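Non-structural protein (Porcine reproductive and respiratory syndrome virus, PDB 3IFU) is the papain-like leader cysteine protease Nsp1alpha, a zinc-binding N-terminal piece of the viral polyprotein that probably suppresses host interferon-beta production. Local coordinates at residues 142-147 with 175-180. Numbering follows the deposited sequence.
Sequences ANSLHV and PFECAM. With ZN (zinc ion), chain B.
S144 and H146 face F176 and A179 across two irregular chains, with the CA atoms of S144 and F176 4.1 Å apart. Segment 142-147 is the hairpin loop between strands 140-142 and 147-148, held by a backbone bond from N143 N to H146 O. Segment 175-180 is the C-terminal tail. One direct hydrogen bond joins the backbones, a weak one from M180 N to L145 O at 3.3 Å. The same carbonyl oxygen also receives a CA-H...O contact from A179. A second such contact runs from S144 CA to P175 O. Between them a water links the segments: it donates to S144 O and accepts from C178 N.

F176 carries most of the apolar packing. With chi1 at 53° its ring folds back over its own backbone, and the methyl CB of A179 sits over the centre of one face, 3.8 Å above the plane. N143 O lies in the ring plane at its edge, 3.6 Å from F176 CD2. V147 crosses F176 at about a right angle. Its CG1 approaches the ring obliquely, 3.4 Å from F176 CE2, and also touches A179 CB. A142 CB meets the ring edge, while L116 of helix 113-118 also packs on F176.

At the chain end, zinc joins the two segments. H146 ND1 binds it at 2.2 Å and the terminal carboxylate atom M180 OXT at 2.1 Å. M180 thus coordinates through its carboxylate and not its sulfur. L145 CB covers one face of the H146 ring, offset toward the rim. C70 and C76 complete the four-ligand site through their sulfurs. The arrangement is a zinc site of two cysteines, one histidine and the C-terminal carboxylate, which ties the tail to a beta-hairpin loop of the papain-like protease domain.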
loop_
_atom_site.group_PDB
_atom_site.type_symbol
_atom_site.label_atom_id
_atom_site.label_comp_id
_atom_site.label_asym_id
_atom_site.label_seq_id
_atom_site.Cartn_x
_atom_site.Cartn_y
_atom_site.Cartn_z
ATOM N N ALA A 142 -0.097 3.576 14.676
ATOM C CA ALA A 142 -0.455 4.532 15.707
ATOM C C ALA A 142 0.013 4.192 17.105
ATOM O O ALA A 142 0.529 3.109 17.366
ATOM C CB ALA A 142 -1.975 4.702 15.716
ATOM N N ASN A 143 -0.166 5.163 17.992
ATOM C CA ASN A 143 0.127 5.023 19.409
ATOM C C ASN A 143 -0.992 5.810 20.079
ATOM O O ASN A 143 -2.044 5.997 19.468
ATOM C CB ASN A 143 1.539 5.534 19.782
ATOM C CG ASN A 143 1.772 7.005 19.468
ATOM O OD1 ASN A 143 2.916 7.462 19.477
ATOM N ND2 ASN A 143 0.710 7.749 19.205
ATOM N N SER A 144 -0.788 6.280 21.301
ATOM C CA SER A 144 -1.843 7.003 22.005
ATOM C C SER A 144 -2.068 8.468 21.611
ATOM O O SER A 144 -3.035 9.090 22.056
ATOM C CB SER A 144 -1.609 6.905 23.518
ATOM O OG SER A 144 -0.374 7.496 23.890
ATOM N N LEU A 145 -1.203 9.017 20.766
ATOM C CA LEU A 145 -1.342 10.413 20.355
ATOM C C LEU A 145 -1.284 10.663 18.861
ATOM O O LEU A 145 -1.833 11.654 18.380
ATOM C CB LEU A 145 -0.259 11.268 21.024
ATOM C CG LEU A 145 -0.519 11.675 22.479
ATOM C CD1 LEU A 145 0.803 11.817 23.224
ATOM C CD2 LEU A 145 -1.320 12.975 22.514
ATOM N N HIS A 146 -0.629 9.781 18.114
ATOM C CA HIS A 146 -0.497 10.008 16.682
ATOM C C HIS A 146 -0.784 8.813 15.791
ATOM O O HIS A 146 -0.881 7.681 16.256
ATOM C CB HIS A 146 0.910 10.516 16.410
ATOM C CG HIS A 146 1.365 11.555 17.385
ATOM N ND1 HIS A 146 0.951 12.868 17.322
ATOM C CD2 HIS A 146 2.166 11.466 18.474
ATOM C CE1 HIS A 146 1.481 13.544 18.324
ATOM N NE2 HIS A 146 2.221 12.717 19.038
ATOM N N VAL A 147 -0.925 9.085 14.500
ATOM C CA VAL A 147 -1.165 8.043 13.512
ATOM C C VAL A 147 -0.371 8.380 12.258
ATOM O O VAL A 147 0.045 9.524 12.064
ATOM C CB VAL A 147 -2.672 7.915 13.121
ATOM C CG1 VAL A 147 -3.512 7.623 14.349
ATOM C CG2 VAL A 147 -3.148 9.168 12.417
ATOM N N PRO A 175 -6.067 2.430 19.932
ATOM C CA PRO A 175 -4.812 2.915 20.517
ATOM C C PRO A 175 -4.847 4.342 21.058
ATOM O O PRO A 175 -4.079 4.694 21.949
ATOM C CB PRO A 175 -3.820 2.776 19.362
ATOM C CG PRO A 175 -4.357 1.600 18.608
ATOM C CD PRO A 175 -5.838 1.896 18.579
ATOM N N PHE A 176 -5.750 5.156 20.529
ATOM C CA PHE A 176 -5.826 6.555 20.931
ATOM C C PHE A 176 -7.238 7.061 21.214
ATOM O O PHE A 176 -8.233 6.399 20.905
ATOM C CB PHE A 176 -5.205 7.413 19.831
ATOM C CG PHE A 176 -5.790 7.143 18.470
ATOM C CD1 PHE A 176 -7.010 7.695 18.099
ATOM C CD2 PHE A 176 -5.143 6.294 17.577
ATOM C CE1 PHE A 176 -7.575 7.404 16.860
ATOM C CE2 PHE A 176 -5.703 5.996 16.340
ATOM C CZ PHE A 176 -6.919 6.552 15.980
ATOM N N GLU A 177 -7.297 8.254 21.800
ATOM C CA GLU A 177 -8.550 8.919 22.123
ATOM C C GLU A 177 -8.648 10.113 21.190
ATOM O O GLU A 177 -9.723 10.499 20.748
ATOM C CB GLU A 177 -8.527 9.412 23.566
ATOM C CG GLU A 177 -8.587 8.311 24.596
ATOM C CD GLU A 177 -9.927 7.623 24.578
ATOM O OE1 GLU A 177 -10.177 6.825 23.648
ATOM O OE2 GLU A 177 -10.738 7.902 25.487
ATOM N N CYS A 178 -7.495 10.692 20.896
ATOM C CA CYS A 178 -7.428 11.840 20.018
ATOM C C CYS A 178 -6.072 11.897 19.330
ATOM O O CYS A 178 -5.079 12.326 19.914
ATOM C CB CYS A 178 -7.665 13.124 20.812
ATOM S SG CYS A 178 -7.447 14.630 19.859
ATOM N N ALA A 179 -6.037 11.439 18.087
ATOM C CA ALA A 179 -4.814 11.466 17.315
ATOM C C ALA A 179 -4.875 12.739 16.485
ATOM O O ALA A 179 -5.810 12.950 15.711
ATOM C CB ALA A 179 -4.725 10.235 16.416
ATOM N N MET A 180 -3.885 13.599 16.674
ATOM C CA MET A 180 -3.806 14.861 15.951
ATOM C C MET A 180 -2.362 15.037 15.558
ATOM O O MET A 180 -2.080 15.649 14.503
ATOM C CB MET A 180 -4.211 16.038 16.835
ATOM C CG MET A 180 -5.638 16.042 17.301
ATOM S SD MET A 180 -6.057 17.705 17.839
ATOM C CE MET A 180 -5.190 17.769 19.410
ATOM O OXT MET A 180 -1.535 14.566 16.360
HETATM ZN ZN ZN B . 0.186 13.825 15.474
HETATM O O HOH W 1 -5.021 10.706 22.542
#